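CREG-like beta-barrel domain-containing protein (Agrobacterium tumefaciens, PDB 3DNH) is of unknown function but carries a CREG-like, split-barrel domain of the FMN-binding pyridoxamine 5'-phosphate oxidase superfamily. Local coordinates at residues 36-40 against 130-134; 189-194 against 215-219; 209-215 against 227-233. All blocks are in the same frame, centred on the assembly; numbering follows the deposited sequence.

Contact 1: residues 36-40 against 130-134; sequences LHTSR and ARYPK
Two arginines reach in opposite directions across this buried contact, each giving its guanidinium to a backbone carbonyl of the other segment. Residues 36-38 lie on helix 28-38 and the chain leaves it toward the looped Arg-40; residues 130-131 lie on the weakly bonded helix 121-131, and Tyr-132 turns extended (phi/psi -132/78). The closest CA atoms, those of Arg-40 and Arg-131, are 8.1 Å apart, so side chains bridge the gap. Arg-131, with chi1 m and the rest of the chain extended, makes a weak hydrogen bond from NH2 to His-37 O (2.9 Å). Its NH1 reaches a water (2.9 Å from NH1 to the water oxygen) that donates to Leu-36 O and Ser-39 O, 2.7 Å from each. Arg-131 NH1 also hydrogen-bonds Ile-61 O. The carbonyls of Leu-36 and Ser-39 are thus met by the water, that of His-37 by a weak bond. Arg-40 (chi1 m, chi2 and chi3 t) answers with NH1 on Arg-131 O at 2.7 Å and, weakly, NE on the same Arg-131 O at 3.2 Å; NH1 also bonds Ser-228 O. Tyr-132 (chi1 m) brings OH within 3.4 Å of Arg-40 CG and hydrogen-bonds Ile-61 O, while His-37 ND1 pairs with Asp-225. The contact joins two helix ends beside barrel strand 54-63, with Leu-232 of strand 232-236 against both arginines and Asp-100 of the second subunit packing on Tyr-132.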
loop_
_atom_site.group_PDB
_atom_site.type_symbol
_atom_site.label_atom_id
_atom_site.label_comp_id
_atom_site.label_asym_id
_atom_site.label_seq_id
_atom_site.Cartn_x
_atom_site.Cartn_y
_atom_site.Cartn_z
ATOM N N LEU A 36 -4.059 -5.696 11.859
ATOM C CA LEU A 36 -5.296 -4.965 11.878
ATOM C C LEU A 36 -5.177 -3.671 12.691
ATOM O O LEU A 36 -5.616 -2.589 12.229
ATOM C CB LEU A 36 -6.431 -5.808 12.427
ATOM C CG LEU A 36 -7.792 -5.138 12.633
ATOM C CD1 LEU A 36 -8.493 -4.791 11.343
ATOM C CD2 LEU A 36 -8.629 -6.130 13.486
ATOM N N HIS A 37 -4.570 -3.779 13.860
ATOM C CA HIS A 37 -4.566 -2.662 14.785
ATOM C C HIS A 37 -3.438 -1.659 14.580
ATOM O O HIS A 37 -3.478 -0.545 15.135
ATOM C CB HIS A 37 -4.594 -3.164 16.227
ATOM C CG HIS A 37 -5.964 -3.626 16.679
ATOM N ND1 HIS A 37 -6.828 -2.811 17.384
ATOM C CD2 HIS A 37 -6.614 -4.808 16.521
ATOM C CE1 HIS A 37 -7.964 -3.460 17.619
ATOM N NE2 HIS A 37 -7.855 -4.678 17.112
ATOM N N THR A 38 -2.415 -2.069 13.846
ATOM C CA THR A 38 -1.198 -1.282 13.783
ATOM C C THR A 38 -0.865 -0.843 12.361
ATOM O O THR A 38 0.243 -0.342 12.110
ATOM C CB THR A 38 0.029 -2.008 14.435
ATOM O OG1 THR A 38 0.289 -3.255 13.751
ATOM C CG2 THR A 38 -0.199 -2.276 15.937
ATOM N N SER A 39 -1.789 -1.025 11.436
ATOM C CA SER A 39 -1.555 -0.531 10.050
ATOM C C SER A 39 -2.248 0.808 9.791
ATOM O O SER A 39 -3.461 0.906 9.963
ATOM C CB SER A 39 -1.972 -1.598 9.002
ATOM O OG SER A 39 -1.280 -2.832 9.281
ATOM N N ARG A 40 -1.479 1.833 9.388
ATOM C CA ARG A 40 -2.051 3.145 8.985
ATOM C C ARG A 40 -2.599 3.148 7.561
ATOM O O ARG A 40 -3.711 3.594 7.317
ATOM C CB ARG A 40 -1.046 4.317 9.111
ATOM C CG ARG A 40 -1.050 5.044 10.486
ATOM C CD ARG A 40 -0.119 6.372 10.476
ATOM N NE ARG A 40 -0.517 7.318 11.524
ATOM C CZ ARG A 40 0.091 7.436 12.696
ATOM N NH1 ARG A 40 -0.342 8.326 13.584
ATOM N NH2 ARG A 40 1.172 6.701 12.972
ATOM N N ALA A 130 -7.256 11.614 15.613
ATOM C CA ALA A 130 -6.334 11.066 16.621
ATOM C C ALA A 130 -5.153 10.347 15.951
ATOM O O ALA A 130 -4.044 10.427 16.437
ATOM C CB ALA A 130 -7.095 10.119 17.575
ATOM N N ARG A 131 -5.380 9.704 14.802
ATOM C CA ARG A 131 -4.318 9.001 14.091
ATOM C C ARG A 131 -3.690 9.818 12.983
ATOM O O ARG A 131 -2.519 9.602 12.643
ATOM C CB ARG A 131 -4.846 7.672 13.505
ATOM C CG ARG A 131 -4.956 6.563 14.471
ATOM C CD ARG A 131 -5.472 5.308 13.723
ATOM N NE ARG A 131 -5.226 4.110 14.495
ATOM C CZ ARG A 131 -5.281 2.864 14.022
ATOM N NH1 ARG A 131 -5.553 2.630 12.744
ATOM N NH2 ARG A 131 -5.020 1.844 14.836
ATOM N N TYR A 132 -4.479 10.739 12.422
ATOM C CA TYR A 132 -4.169 11.444 11.177
ATOM C C TYR A 132 -4.413 12.939 11.403
ATOM O O TYR A 132 -5.453 13.484 10.973
ATOM C CB TYR A 132 -5.032 10.904 10.003
ATOM C CG TYR A 132 -4.912 9.414 9.902
ATOM C CD1 TYR A 132 -3.674 8.840 9.565
ATOM C CD2 TYR A 132 -5.985 8.575 10.205
ATOM C CE1 TYR A 132 -3.497 7.494 9.547
ATOM C CE2 TYR A 132 -5.816 7.190 10.181
ATOM C CZ TYR A 132 -4.566 6.666 9.853
ATOM O OH TYR A 132 -4.362 5.323 9.825
ATOM N N PRO A 133 -3.461 13.612 12.092
ATOM C CA PRO A 133 -3.717 15.021 12.430
ATOM C C PRO A 133 -3.871 15.944 11.222
ATOM O O PRO A 133 -4.476 16.999 11.343
ATOM C CB PRO A 133 -2.511 15.412 13.316
ATOM C CG PRO A 133 -1.458 14.474 12.969
ATOM C CD PRO A 133 -2.156 13.161 12.613
ATOM N N LYS A 134 -3.365 15.553 10.057
ATOM C CA LYS A 134 -3.550 16.376 8.877
ATOM C C LYS A 134 -4.994 16.336 8.382
ATOM O O LYS A 134 -5.417 17.214 7.631
ATOM C CB LYS A 134 -2.595 15.978 7.752
ATOM C CG LYS A 134 -1.300 16.738 7.787
ATOM C CD LYS A 134 -0.375 16.439 6.576
ATOM C CE LYS A 134 0.268 15.034 6.611
ATOM N NZ LYS A 134 0.055 14.233 7.895
HETATM O O HOH W 1 -4.817 -0.056 12.045
#

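Contact 2: residues 189-194 against 215-219; sequences EATRLN and KITSI
A side-chain amide here pairs with strand backbone as a neighbouring strand would: Asn-194, in the last turn of helix 180-194, accepts from Ile-216 N through OD1 (2.7 Å) and donates from ND2 to Ile-216 O (3.0 Å), so both polar groups of one strand residue are met by one side chain. With chi1 m and chi2 -32° the amide faces the strand backbone. Lys-215 adds a second polar link, curling over the helix terminus (chi1 and chi2 m, then extended) to bond Asn-194 O from NZ at 3.0 Å. Helix 189-194 and strand 215-219 run almost antiparallel, at 172° between their N-to-C directions, with axes 7.9 Å apart at closest approach; Ala-190 lies against Ile-216 (CA atoms 5.8 Å apart) and Asn-194 against Lys-215 (5.9 Å between CA atoms). The small Ala-190 permits this close approach, its CB 3.9 Å from Ile-216 CG2 and 4.3 Å from Ile-219 CD1. Leu-193 CB touches Ile-216 CD1 at 3.5 Å, and Glu-189 CB meets Ile-219 CD1 at 3.8 Å. Both isoleucines take chi1 m, chi2 t and point to the helix. They can do so three residues apart because Thr-217 and Ser-218, both opposite Asp-225, form a classic beta bulge. Glu-189 turns its carboxylate away into a salt bridge with Arg-192. Phe-247 of helix 244-254 and Leu-203 of helix 199-206 extend this apolar layer, giving helices packed on one face of a small antiparallel sheet.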
loop_
_atom_site.group_PDB
_atom_site.type_symbol
_atom_site.label_atom_id
_atom_site.label_comp_id
_atom_site.label_asym_id
_atom_site.label_seq_id
_atom_site.Cartn_x
_atom_site.Cartn_y
_atom_site.Cartn_z
ATOM N N GLU A 189 -10.586 6.849 30.883
ATOM C CA GLU A 189 -9.287 6.226 31.184
ATOM C C GLU A 189 -8.184 6.616 30.198
ATOM O O GLU A 189 -7.081 6.927 30.627
ATOM C CB GLU A 189 -9.392 4.711 31.303
ATOM C CG GLU A 189 -10.083 4.284 32.581
ATOM C CD GLU A 189 -9.290 4.687 33.805
ATOM O OE1 GLU A 189 -8.318 3.985 34.136
ATOM O OE2 GLU A 189 -9.620 5.710 34.429
ATOM N N ALA A 190 -8.489 6.645 28.892
ATOM C CA ALA A 190 -7.514 7.091 27.876
ATOM C C ALA A 190 -7.028 8.508 28.190
ATOM O O ALA A 190 -5.826 8.777 28.173
ATOM C CB ALA A 190 -8.138 7.040 26.438
ATOM N N THR A 191 -7.977 9.409 28.455
ATOM C CA THR A 191 -7.688 10.789 28.800
ATOM C C THR A 191 -6.821 10.879 30.049
ATOM O O THR A 191 -5.842 11.632 30.081
ATOM C CB THR A 191 -8.989 11.596 29.033
ATOM O OG1 THR A 191 -9.818 11.469 27.887
ATOM C CG2 THR A 191 -8.713 13.065 29.259
ATOM N N ARG A 192 -7.186 10.106 31.048
ATOM C CA ARG A 192 -6.482 10.051 32.300
ATOM C C ARG A 192 -5.045 9.678 32.093
ATOM O O ARG A 192 -4.174 10.351 32.533
ATOM C CB ARG A 192 -7.113 9.019 33.212
ATOM C CG ARG A 192 -7.241 9.442 34.634
ATOM C CD ARG A 192 -6.896 8.412 35.652
ATOM N NE ARG A 192 -6.994 7.050 35.215
ATOM C CZ ARG A 192 -6.063 6.146 35.406
ATOM N NH1 ARG A 192 -4.985 6.446 36.044
ATOM N NH2 ARG A 192 -6.230 4.947 34.956
ATOM N N LEU A 193 -4.841 8.562 31.431
ATOM C CA LEU A 193 -3.531 8.008 31.145
ATOM C C LEU A 193 -2.690 8.868 30.227
ATOM O O LEU A 193 -1.482 8.979 30.455
ATOM C CB LEU A 193 -3.636 6.582 30.562
ATOM C CG LEU A 193 -4.169 5.586 31.610
ATOM C CD1 LEU A 193 -4.467 4.221 30.994
ATOM C CD2 LEU A 193 -3.148 5.517 32.762
ATOM N N ASN A 194 -3.315 9.467 29.208
ATOM C CA ASN A 194 -2.619 10.389 28.301
ATOM C C ASN A 194 -2.137 11.619 29.022
ATOM O O ASN A 194 -1.225 12.293 28.540
ATOM C CB ASN A 194 -3.481 10.805 27.062
ATOM C CG ASN A 194 -3.603 9.702 26.022
ATOM O OD1 ASN A 194 -2.688 8.906 25.862
ATOM N ND2 ASN A 194 -4.765 9.618 25.328
ATOM N N LYS A 215 0.141 8.640 22.087
ATOM C CA LYS A 215 -1.136 8.783 22.786
ATOM C C LYS A 215 -1.905 7.474 22.705
ATOM O O LYS A 215 -1.822 6.782 21.692
ATOM C CB LYS A 215 -1.981 9.905 22.168
ATOM C CG LYS A 215 -1.442 11.367 22.430
ATOM C CD LYS A 215 -1.562 11.775 23.929
ATOM C CE LYS A 215 -0.831 13.096 24.272
ATOM N NZ LYS A 215 -0.746 13.429 25.752
ATOM N N ILE A 216 -2.625 7.130 23.779
ATOM C CA ILE A 216 -3.624 6.068 23.749
ATOM C C ILE A 216 -4.773 6.540 22.930
ATOM O O ILE A 216 -5.291 7.640 23.174
ATOM C CB ILE A 216 -4.140 5.745 25.120
ATOM C CG1 ILE A 216 -2.986 5.204 25.969
ATOM C CG2 ILE A 216 -5.348 4.738 25.055
ATOM C CD1 ILE A 216 -3.315 5.046 27.401
ATOM N N THR A 217 -5.149 5.736 21.939
ATOM C CA THR A 217 -6.280 6.059 21.080
ATOM C C THR A 217 -7.508 5.266 21.472
ATOM O O THR A 217 -8.635 5.744 21.252
ATOM C CB THR A 217 -5.958 5.886 19.558
ATOM O OG1 THR A 217 -5.549 4.533 19.301
ATOM C CG2 THR A 217 -4.801 6.838 19.165
ATOM N N SER A 218 -7.313 4.074 22.059
ATOM C CA SER A 218 -8.398 3.185 22.313
ATOM C C SER A 218 -8.010 2.121 23.307
ATOM O O SER A 218 -6.927 1.540 23.199
ATOM C CB SER A 218 -8.866 2.541 20.982
ATOM O OG SER A 218 -10.107 1.896 21.101
ATOM N N ILE A 219 -8.903 1.859 24.280
ATOM C CA ILE A 219 -8.745 0.744 25.245
ATOM C C ILE A 219 -9.889 -0.223 25.006
ATOM O O ILE A 219 -11.027 0.212 24.843
ATOM C CB ILE A 219 -8.807 1.236 26.709
ATOM C CG1 ILE A 219 -7.693 2.292 26.960
ATOM C CG2 ILE A 219 -8.781 0.035 27.689
ATOM C CD1 ILE A 219 -7.862 3.121 28.214
#

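Contact 3: residues 209-215 against 227-233; sequences AKTGRWK and ASASDLA
Backbone pairing is confined to one end: Lys-215 and Ala-227 form an antiparallel hydrogen-bonded pair, CA atoms 5.4 Å apart, with Lys-215 N to Ala-227 O at 2.8 Å and Ala-227 N to Lys-215 O at 2.9 Å. Beyond it residues 209-214 form an irregular loop, and CA-H...O contacts take over, Trp-214 CA to Ala-227 O (3.3 Å) and Ser-228 CA to Arg-213 O (3.4 Å). Aromatic contacts centre on Trp-214 (chi1 m, chi2 92°). Ser-228 CB sits over its six-membered ring in a CH-pi contact, 3.7 Å from the centroid, and Trp-214 CZ3 lies 3.9 Å from Ala-233 CB. Apolar packing continues where Ala-209 CB meets Ala-233 CB at 4.0 Å. Local polar bonds fix both loops: Trp-214 NE1 donates to Lys-210 O (2.8 Å), while in the turn Ser-228 N donates to Asp-231 O (3.0 Å), Asp-231 N to Ser-228 OG (3.1 Å) and Leu-232 N to Asp-231 OD2 (2.8 Å). Helix 199-206 also packs on the indole, through Ala-200 and Ala-204. The Ser-228 bond to Asp-231 N is an ST motif, set in the hairpin turn between strands 223-227 and 232-236 of the three-stranded sheet.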
loop_
_atom_site.group_PDB
_atom_site.type_symbol
_atom_site.label_atom_id
_atom_site.label_comp_id
_atom_site.label_asym_id
_atom_site.label_seq_id
_atom_site.Cartn_x
_atom_site.Cartn_y
_atom_site.Cartn_z
ATOM N N ALA A 209 7.240 -0.951 20.359
ATOM C CA ALA A 209 7.467 0.235 19.515
ATOM C C ALA A 209 8.632 1.136 19.983
ATOM O O ALA A 209 9.263 0.881 21.006
ATOM C CB ALA A 209 6.192 1.059 19.392
ATOM N N LYS A 210 8.918 2.179 19.206
ATOM C CA LYS A 210 9.990 3.117 19.545
ATOM C C LYS A 210 9.447 4.335 20.279
ATOM O O LYS A 210 8.388 4.846 19.937
ATOM C CB LYS A 210 10.741 3.572 18.288
ATOM C CG LYS A 210 12.064 2.832 17.999
ATOM C CD LYS A 210 11.943 1.736 16.939
ATOM C CE LYS A 210 11.819 2.291 15.496
ATOM N NZ LYS A 210 10.447 2.876 15.187
ATOM N N THR A 211 10.202 4.810 21.271
ATOM C CA THR A 211 9.843 6.019 22.025
ATOM C C THR A 211 9.463 7.183 21.091
ATOM O O THR A 211 9.820 7.209 19.896
ATOM C CB THR A 211 10.941 6.420 23.051
ATOM O OG1 THR A 211 10.442 7.449 23.926
ATOM C CG2 THR A 211 12.230 6.873 22.344
ATOM N N GLY A 212 8.691 8.117 21.627
ATOM C CA GLY A 212 8.116 9.154 20.787
ATOM C C GLY A 212 6.994 9.858 21.499
ATOM O O GLY A 212 6.812 9.686 22.709
ATOM N N ARG A 213 6.255 10.671 20.751
ATOM C CA ARG A 213 5.123 11.370 21.342
ATOM C C ARG A 213 3.902 10.524 21.041
ATOM O O ARG A 213 3.231 10.687 20.012
ATOM C CB ARG A 213 5.010 12.834 20.878
ATOM C CG ARG A 213 6.296 13.733 21.132
ATOM C CD ARG A 213 7.158 13.353 22.391
ATOM N NE ARG A 213 6.558 13.651 23.715
ATOM C CZ ARG A 213 6.351 12.767 24.704
ATOM N NH1 ARG A 213 6.671 11.482 24.556
ATOM N NH2 ARG A 213 5.821 13.172 25.871
ATOM N N TRP A 214 3.677 9.565 21.936
ATOM C CA TRP A 214 2.556 8.607 21.859
ATOM C C TRP A 214 1.297 9.067 22.584
ATOM O O TRP A 214 1.376 9.788 23.587
ATOM C CB TRP A 214 3.007 7.278 22.461
ATOM C CG TRP A 214 4.002 6.597 21.595
ATOM C CD1 TRP A 214 5.354 6.704 21.665
ATOM C CD2 TRP A 214 3.717 5.758 20.468
ATOM N NE1 TRP A 214 5.936 5.934 20.690
ATOM C CE2 TRP A 214 4.960 5.357 19.925
ATOM C CE3 TRP A 214 2.539 5.280 19.885
ATOM C CZ2 TRP A 214 5.054 4.503 18.808
ATOM C CZ3 TRP A 214 2.630 4.426 18.796
ATOM C CH2 TRP A 214 3.881 4.041 18.270
ATOM N N LYS A 215 0.141 8.640 22.087
ATOM C CA LYS A 215 -1.136 8.783 22.786
ATOM C C LYS A 215 -1.905 7.474 22.705
ATOM O O LYS A 215 -1.822 6.782 21.692
ATOM C CB LYS A 215 -1.981 9.905 22.168
ATOM C CG LYS A 215 -1.442 11.367 22.430
ATOM C CD LYS A 215 -1.562 11.775 23.929
ATOM C CE LYS A 215 -0.831 13.096 24.272
ATOM N NZ LYS A 215 -0.746 13.429 25.752
ATOM N N ALA A 227 -1.046 5.613 19.186
ATOM C CA ALA A 227 -0.511 6.263 18.011
ATOM C C ALA A 227 0.512 7.356 18.348
ATOM O O ALA A 227 0.438 8.029 19.402
ATOM C CB ALA A 227 -1.657 6.823 17.090
ATOM N N SER A 228 1.493 7.479 17.454
ATOM C CA SER A 228 2.398 8.627 17.401
ATOM C C SER A 228 2.248 9.166 16.000
ATOM O O SER A 228 1.401 8.683 15.247
ATOM C CB SER A 228 3.830 8.203 17.650
ATOM O OG SER A 228 4.323 7.450 16.557
ATOM N N ALA A 229 3.051 10.168 15.642
ATOM C CA ALA A 229 3.014 10.733 14.302
ATOM C C ALA A 229 3.423 9.751 13.182
ATOM O O ALA A 229 2.753 9.688 12.154
ATOM C CB ALA A 229 3.858 11.983 14.237
ATOM N N SER A 230 4.520 9.008 13.374
ATOM C CA SER A 230 4.999 8.063 12.354
ATOM C C SER A 230 4.569 6.603 12.537
ATOM O O SER A 230 4.621 5.840 11.568
ATOM C CB SER A 230 6.524 8.146 12.190
ATOM O OG SER A 230 7.205 7.763 13.378
ATOM N N ASP A 231 4.117 6.222 13.742
ATOM C CA ASP A 231 3.838 4.815 14.051
ATOM C C ASP A 231 2.538 4.512 14.814
ATOM O O ASP A 231 1.905 5.387 15.387
ATOM C CB ASP A 231 5.027 4.213 14.803
ATOM C CG ASP A 231 5.290 2.749 14.431
ATOM O OD1 ASP A 231 6.335 2.231 14.895
ATOM O OD2 ASP A 231 4.485 2.115 13.675
ATOM N N LEU A 232 2.143 3.241 14.803
ATOM C CA LEU A 232 1.005 2.742 15.584
ATOM C C LEU A 232 1.511 1.554 16.399
ATOM O O LEU A 232 2.385 0.796 15.914
ATOM C CB LEU A 232 -0.171 2.281 14.675
ATOM C CG LEU A 232 -0.820 3.289 13.714
ATOM C CD1 LEU A 232 -1.830 2.591 12.798
ATOM C CD2 LEU A 232 -1.464 4.478 14.455
ATOM N N ALA A 233 0.940 1.383 17.592
ATOM C CA ALA A 233 1.252 0.251 18.470
ATOM C C ALA A 233 -0.025 -0.339 19.066
ATOM O O ALA A 233 -1.085 0.354 19.158
ATOM C CB ALA A 233 2.217 0.683 19.606
#

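From the N terminus, contact 1 comes first, closing a loop of 89 residues that holds much of the split barrel and ties helix 28-38 to the end of helix 121-131. Both remaining contacts lie later in the chain. Contact 2 brings helix 180-194 onto the first strand of the small sheet, and contact 3 brings the loop ahead of that strand onto the sheet's last hairpin; their segments alternate along the chain, so the two cross, sharing Lys-215. Although contact 1 precedes them in series, Arg-40 links it to contact 3 at Ser-228 and Asp-231, joining the barrel domain to the C-terminal sheet.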